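Local coordinates for protein fungal protease inhibitor-1 (Antheraea mylitta, PDB 3BT4) that inhibits trypsin, chymotrypsin and the proteases of the fungi Aspergillus oryzae and Rhizopus oryzae, as a small disulfide-rich serine protease inhibitor, at residues L2-N7 with Y56-G61; T28-H33 with C68-K73; K54-S57 with E62-S65. All coordinates share one frame; numbering follows the deposited sequence.

Interaction 1: residues L2-N7 with Y56-G61; sequences LICGTN and YSKEIG
Leu2 and Glu59 bring the N-terminal chain against the turn of 56-61, their CA atoms 5.5 Å apart, with neither segment in a regular helix or strand. One backbone hydrogen bond joins them, from Leu2 N to Glu59 O at 3.0 Å; it is fairly straight (157° at the hydrogen). The side chain of Leu2 bends back over the same acceptor, so that its CD1 lies 3.5 Å from Glu59 O and the oxygen meets both an N-H and a methyl of one residue. Two residues on, Cys4 points its side chain at the turn. With SG anti to its own carbonyl carbon (chi1 -62°), the sulfur comes to 4.0 Å from Glu59 CA. The aliphatic part of Lys58 passes alongside, its CG 4.3 Å from Cys4 SG, and Glu59 CG flanks the sulfur at a similar distance. Cys4 is bonded through its sulfur to Cys37, which also shares backbone hydrogen bonding with Lys58, so the disulfide and the backbone bonding bring the three residues together. The N-terminal segment lies at the surface, just ahead of helix 8-11, against the loop that runs from strand 40-47 to strand 66-68.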
# COMPACT_ATOMS: atom_id res chain seq x y z
N LEU A 2 5.32 5.02 -13.56
CA LEU A 2 4.94 6.44 -13.74
C LEU A 2 5.32 7.36 -12.57
O LEU A 2 4.47 7.63 -11.71
CB LEU A 2 3.44 6.58 -14.10
CG LEU A 2 2.38 5.57 -13.64
CD1 LEU A 2 1.86 5.83 -12.22
CD2 LEU A 2 1.21 5.56 -14.63
N ILE A 3 6.56 7.86 -12.57
CA ILE A 3 7.10 8.76 -11.50
C ILE A 3 6.05 9.48 -10.62
O ILE A 3 5.18 10.21 -11.13
CB ILE A 3 8.15 9.80 -12.04
CG1 ILE A 3 9.33 9.09 -12.72
CG2 ILE A 3 8.65 10.71 -10.90
CD1 ILE A 3 10.30 10.04 -13.47
N CYS A 4 6.13 9.27 -9.31
CA CYS A 4 5.11 9.77 -8.40
C CYS A 4 5.62 11.01 -7.71
O CYS A 4 6.04 10.96 -6.55
CB CYS A 4 4.74 8.69 -7.37
SG CYS A 4 4.04 7.20 -8.08
N GLY A 5 5.60 12.13 -8.44
CA GLY A 5 6.05 13.43 -7.92
C GLY A 5 5.15 13.90 -6.79
O GLY A 5 4.04 13.40 -6.64
N THR A 6 5.61 14.85 -6.00
CA THR A 6 4.83 15.27 -4.83
C THR A 6 3.38 15.69 -5.17
O THR A 6 2.47 15.51 -4.35
CB THR A 6 5.56 16.33 -4.00
OG1 THR A 6 5.93 17.41 -4.85
CG2 THR A 6 6.82 15.72 -3.36
N ASN A 7 3.16 16.18 -6.39
CA ASN A 7 1.85 16.70 -6.80
C ASN A 7 1.05 15.82 -7.75
O ASN A 7 0.05 16.26 -8.30
CB ASN A 7 2.01 18.05 -7.48
CG ASN A 7 2.48 19.12 -6.52
OD1 ASN A 7 1.97 19.24 -5.41
ND2 ASN A 7 3.46 19.90 -6.96
N TYR A 56 3.60 -5.15 -4.10
CA TYR A 56 3.07 -3.81 -3.93
C TYR A 56 4.01 -2.84 -4.61
O TYR A 56 5.19 -2.73 -4.24
CB TYR A 56 2.95 -3.44 -2.45
CG TYR A 56 2.35 -2.07 -2.24
CD1 TYR A 56 0.97 -1.89 -2.16
CD2 TYR A 56 3.16 -0.93 -2.14
CE1 TYR A 56 0.41 -0.63 -1.98
CE2 TYR A 56 2.61 0.34 -1.98
CZ TYR A 56 1.23 0.47 -1.89
OH TYR A 56 0.67 1.71 -1.71
N SER A 57 3.47 -2.13 -5.61
CA SER A 57 4.20 -1.05 -6.27
C SER A 57 3.22 0.04 -6.71
O SER A 57 2.44 -0.16 -7.64
CB SER A 57 5.02 -1.57 -7.46
OG SER A 57 5.69 -0.50 -8.12
N LYS A 58 3.26 1.17 -6.01
CA LYS A 58 2.41 2.33 -6.29
C LYS A 58 2.81 3.00 -7.61
O LYS A 58 1.95 3.50 -8.34
CB LYS A 58 2.43 3.35 -5.15
CG LYS A 58 3.69 4.14 -5.05
CD LYS A 58 3.56 5.26 -4.05
CE LYS A 58 4.89 5.94 -3.86
NZ LYS A 58 4.76 7.20 -3.09
N GLU A 59 4.11 2.96 -7.91
CA GLU A 59 4.66 3.45 -9.18
C GLU A 59 4.01 2.75 -10.34
O GLU A 59 4.02 3.24 -11.46
CB GLU A 59 6.17 3.17 -9.24
CG GLU A 59 7.01 4.01 -8.31
CD GLU A 59 6.86 3.65 -6.84
OE1 GLU A 59 7.04 4.56 -6.00
OE2 GLU A 59 6.57 2.48 -6.51
N ILE A 60 3.43 1.60 -10.05
CA ILE A 60 2.96 0.69 -11.07
C ILE A 60 1.44 0.52 -10.99
O ILE A 60 0.81 -0.03 -11.92
CB ILE A 60 3.69 -0.68 -10.89
CG1 ILE A 60 4.50 -1.04 -12.13
CG2 ILE A 60 2.77 -1.79 -10.46
CD1 ILE A 60 5.92 -0.54 -12.09
N GLY A 61 0.86 0.99 -9.88
CA GLY A 61 -0.56 0.82 -9.60
C GLY A 61 -0.98 -0.53 -9.05
O GLY A 61 -2.17 -0.82 -8.98

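Interaction 2: residues T28-H33 with C68-K73; sequences TYRANH and CQEPLK
Arg30 and Glu70 meet end-on in a two-pronged salt bridge, their side chains bridging segments whose backbones do not touch. The guanidinium offers its two terminal nitrogens, one to each carboxylate oxygen: Arg30 NH2 lies 2.8 Å from Glu70 OE2, and Arg30 NH1 3.1 Å from Glu70 OE1. Both oxygens are approached on their syn sides but from out of the carboxylate plane, in keeping with the 42° between the two groups; Glu70 OE1 stays in the guanidinium plane while Glu70 OE2 is tilted from it. Two bonds to two oxygens should hinder the carboxylate from turning about its CG-CD bond.

The side chains reach out from opposite directions. Each has CG anti to its carbonyl carbon and a bend at chi2, which in Glu70 (85°) turns the carboxylate toward the arginine. Backbone bonds tie both segments to strand 40-47, Arg30 with Ala42 and Gln69 with Leu47, and the arginine side chain also touches Leu46. Leu72 N bonds to Gln69 O at 3.1 Å, closing a type VIa beta turn with a cis peptide before Pro71 that presents Glu70; Lys73 NZ donates to Pro71 O from above its carbonyl plane. The arrangement is a surface salt bridge linking an edge strand of the three-stranded mixed sheet to the loop between strands 66-68 and 73-75, in a disulfide-rich inhibitor fold.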
# COMPACT_ATOMS: atom_id res chain seq x y z
N THR A 28 -6.91 -1.34 9.17
CA THR A 28 -6.61 0.03 9.62
C THR A 28 -6.52 1.01 8.44
O THR A 28 -6.13 0.64 7.33
CB THR A 28 -5.33 0.13 10.49
OG1 THR A 28 -4.18 -0.23 9.71
CG2 THR A 28 -5.40 -0.77 11.71
N TYR A 29 -6.90 2.26 8.71
CA TYR A 29 -6.94 3.29 7.69
C TYR A 29 -5.55 3.78 7.34
O TYR A 29 -4.73 4.02 8.23
CB TYR A 29 -7.74 4.47 8.19
CG TYR A 29 -7.82 5.63 7.23
CD1 TYR A 29 -8.60 5.56 6.09
CD2 TYR A 29 -7.10 6.80 7.47
CE1 TYR A 29 -8.70 6.64 5.22
CE2 TYR A 29 -7.18 7.88 6.59
CZ TYR A 29 -7.98 7.79 5.48
OH TYR A 29 -8.07 8.86 4.62
N ARG A 30 -5.31 3.93 6.04
CA ARG A 30 -4.13 4.62 5.55
C ARG A 30 -4.61 5.64 4.54
O ARG A 30 -5.33 5.30 3.62
CB ARG A 30 -3.16 3.66 4.86
CG ARG A 30 -2.64 2.55 5.75
CD ARG A 30 -1.19 2.29 5.47
NE ARG A 30 -0.56 1.45 6.49
CZ ARG A 30 0.58 0.78 6.29
NH1 ARG A 30 1.19 0.85 5.11
NH2 ARG A 30 1.10 0.04 7.26
N ALA A 31 -4.17 6.89 4.70
CA ALA A 31 -4.60 7.97 3.83
C ALA A 31 -4.18 7.80 2.37
O ALA A 31 -4.88 8.23 1.46
CB ALA A 31 -4.09 9.30 4.39
N ASN A 32 -3.03 7.17 2.15
CA ASN A 32 -2.46 7.03 0.80
C ASN A 32 -1.93 5.63 0.59
O ASN A 32 -0.82 5.33 1.02
CB ASN A 32 -1.34 8.05 0.59
CG ASN A 32 -1.83 9.49 0.63
OD1 ASN A 32 -2.26 10.03 -0.39
ND2 ASN A 32 -1.78 10.11 1.79
N HIS A 33 -2.73 4.78 -0.06
CA HIS A 33 -2.37 3.35 -0.22
C HIS A 33 -2.69 2.81 -1.60
O HIS A 33 -1.86 2.15 -2.20
CB HIS A 33 -3.03 2.46 0.85
CG HIS A 33 -2.46 1.06 0.90
ND1 HIS A 33 -1.26 0.78 1.51
CD2 HIS A 33 -2.92 -0.11 0.40
CE1 HIS A 33 -0.99 -0.51 1.37
NE2 HIS A 33 -1.97 -1.07 0.69
N CYS A 68 2.96 -6.32 3.81
CA CYS A 68 3.89 -6.73 4.87
C CYS A 68 3.98 -5.66 5.95
O CYS A 68 3.96 -4.46 5.65
CB CYS A 68 5.28 -7.00 4.29
SG CYS A 68 5.25 -8.27 3.02
N GLN A 69 4.08 -6.10 7.20
CA GLN A 69 4.16 -5.16 8.31
C GLN A 69 5.54 -4.51 8.35
O GLN A 69 6.55 -5.19 8.58
CB GLN A 69 3.81 -5.83 9.64
CG GLN A 69 3.63 -4.87 10.83
CD GLN A 69 2.91 -5.49 12.03
OE1 GLN A 69 3.03 -6.69 12.31
NE2 GLN A 69 2.14 -4.67 12.74
N GLU A 70 5.57 -3.20 8.10
CA GLU A 70 6.81 -2.40 8.06
C GLU A 70 7.74 -2.72 9.21
O GLU A 70 7.28 -2.89 10.34
CB GLU A 70 6.48 -0.89 8.04
CG GLU A 70 5.98 -0.38 6.70
CD GLU A 70 4.47 -0.57 6.51
OE1 GLU A 70 4.01 -0.52 5.35
OE2 GLU A 70 3.77 -0.77 7.53
N PRO A 71 9.07 -2.80 8.94
CA PRO A 71 9.79 -2.52 7.70
C PRO A 71 9.99 -3.74 6.79
O PRO A 71 10.87 -3.73 5.92
CB PRO A 71 11.15 -2.04 8.22
CG PRO A 71 11.34 -2.75 9.51
CD PRO A 71 9.99 -3.20 10.02
N LEU A 72 9.19 -4.79 7.00
CA LEU A 72 9.21 -5.98 6.14
C LEU A 72 8.84 -5.61 4.72
O LEU A 72 7.97 -4.74 4.50
CB LEU A 72 8.21 -7.04 6.65
CG LEU A 72 8.52 -8.16 7.64
CD1 LEU A 72 9.65 -7.90 8.59
CD2 LEU A 72 7.26 -8.49 8.42
N LYS A 73 9.50 -6.25 3.76
CA LYS A 73 9.18 -6.01 2.35
C LYS A 73 8.75 -7.30 1.66
O LYS A 73 9.25 -8.37 1.96
CB LYS A 73 10.35 -5.34 1.59
CG LYS A 73 10.86 -3.97 2.17
CD LYS A 73 9.72 -2.99 2.57
CE LYS A 73 10.18 -1.58 3.05
NZ LYS A 73 11.27 -1.56 4.08

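Interaction 3: residues K54-S57 with E62-S65; sequences KTYS and ETPS
Pro64, Glu62 and Tyr56 carry most of this contact, in which the chain doubles back on itself within a single loop. Glu62 supplies the polar part through its backbone, forming an antiparallel hydrogen-bonded pair with Ser57. Ser57 N donates to Glu62 O at 2.8 Å, and Glu62 N returns a bond to Ser57 O at 2.9 Å, less straight at 136°. Glu62 O also receives a CA-H...O contact from Tyr56 CA at 3.3 Å. The carboxylate of Glu62 turns back beside its own backbone, where a water donates to Thr55 O and, in a longer bond, to Glu62 OE1.

Pro64 points its ring into the facing segment. Its CD lies 3.4 Å from Thr55 O and its CG touches Lys54 O, so CG and CD rest against two successive carbonyl oxygens. The tyrosine, with CG anti to its backbone N (chi1 -178°), extends its ring across this segment: Pro64 CD meets Tyr56 CD1 at 3.6 Å, at the edge of the ring and near its plane. Farther along, Tyr56 CE1 lies 3.7 Å from Thr63 CB. Tyr56 OH and Thr63 OG1 are hydrogen-bonded outside the contact, to His33 O and Gly35 N.

Both segments belong to the connection between strands 40-47 and 66-68; Ser65, bonded through its backbone to Thr45, leads this hairpin-like turn back into the mixed sheet.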
# COMPACT_ATOMS: atom_id res chain seq x y z
N LYS A 54 1.30 -10.38 -2.04
CA LYS A 54 1.27 -9.94 -3.43
C LYS A 54 2.09 -8.67 -3.58
O LYS A 54 2.10 -7.82 -2.71
CB LYS A 54 -0.16 -9.67 -3.89
CG LYS A 54 -1.17 -10.78 -3.57
CD LYS A 54 -2.61 -10.22 -3.53
CE LYS A 54 -3.05 -9.71 -4.90
NZ LYS A 54 -4.54 -9.50 -5.05
N THR A 55 2.79 -8.56 -4.71
CA THR A 55 3.68 -7.43 -4.96
C THR A 55 2.96 -6.06 -4.82
O THR A 55 1.83 -5.85 -5.30
CB THR A 55 4.37 -7.54 -6.36
OG1 THR A 55 3.37 -7.59 -7.38
CG2 THR A 55 5.18 -8.79 -6.46
N TYR A 56 3.60 -5.15 -4.10
CA TYR A 56 3.07 -3.81 -3.93
C TYR A 56 4.01 -2.84 -4.61
O TYR A 56 5.19 -2.73 -4.24
CB TYR A 56 2.95 -3.44 -2.45
CG TYR A 56 2.35 -2.07 -2.24
CD1 TYR A 56 0.97 -1.89 -2.16
CD2 TYR A 56 3.16 -0.93 -2.14
CE1 TYR A 56 0.41 -0.63 -1.98
CE2 TYR A 56 2.61 0.34 -1.98
CZ TYR A 56 1.23 0.47 -1.89
OH TYR A 56 0.67 1.71 -1.71
N SER A 57 3.47 -2.13 -5.61
CA SER A 57 4.20 -1.05 -6.27
C SER A 57 3.22 0.04 -6.71
O SER A 57 2.44 -0.16 -7.64
CB SER A 57 5.02 -1.57 -7.46
OG SER A 57 5.69 -0.50 -8.12
N GLU A 62 -0.02 -1.36 -8.64
CA GLU A 62 -0.34 -2.65 -8.01
C GLU A 62 -0.35 -2.49 -6.51
O GLU A 62 0.70 -2.53 -5.88
CB GLU A 62 0.67 -3.73 -8.39
CG GLU A 62 0.50 -4.23 -9.81
CD GLU A 62 -0.86 -4.87 -10.09
OE1 GLU A 62 -1.27 -5.80 -9.35
OE2 GLU A 62 -1.51 -4.45 -11.06
N THR A 63 -1.54 -2.33 -5.95
CA THR A 63 -1.70 -1.84 -4.58
C THR A 63 -2.63 -2.72 -3.75
O THR A 63 -3.75 -2.29 -3.42
CB THR A 63 -2.19 -0.38 -4.55
OG1 THR A 63 -3.39 -0.29 -5.31
CG2 THR A 63 -1.18 0.53 -5.17
N PRO A 64 -2.17 -3.93 -3.38
CA PRO A 64 -2.99 -4.82 -2.56
C PRO A 64 -3.21 -4.22 -1.18
O PRO A 64 -2.34 -3.53 -0.66
CB PRO A 64 -2.15 -6.10 -2.45
CG PRO A 64 -0.75 -5.68 -2.75
CD PRO A 64 -0.86 -4.52 -3.71
N SER A 65 -4.38 -4.49 -0.59
CA SER A 65 -4.71 -3.98 0.74
C SER A 65 -4.03 -4.76 1.85
O SER A 65 -4.01 -4.33 2.99
CB SER A 65 -6.22 -4.00 0.95
OG SER A 65 -6.81 -3.03 0.09
O HOH W 1 -0.38 -7.28 -6.56

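In the fold
Interaction 3 lies nested within the chain closed by interaction 2, whereas the segments of interactions 1 and 2 alternate along the sequence. The centres of interactions 2 and 3 are about 10 Å apart, those of 1 and 3 about 12 Å, and those of 1 and 2 about 15 Å. Interactions 1 and 3 share Tyr56 and Ser57, and His33 of interaction 2, besides its bond to Tyr56, probably donates from NE2 to Pro64 O. The connection between strands 40-47 and 66-68 lies between the N-terminal segment and the mixed sheet. With little helix in the small protein, such crossings and the six disulfides probably account for much of its cohesion.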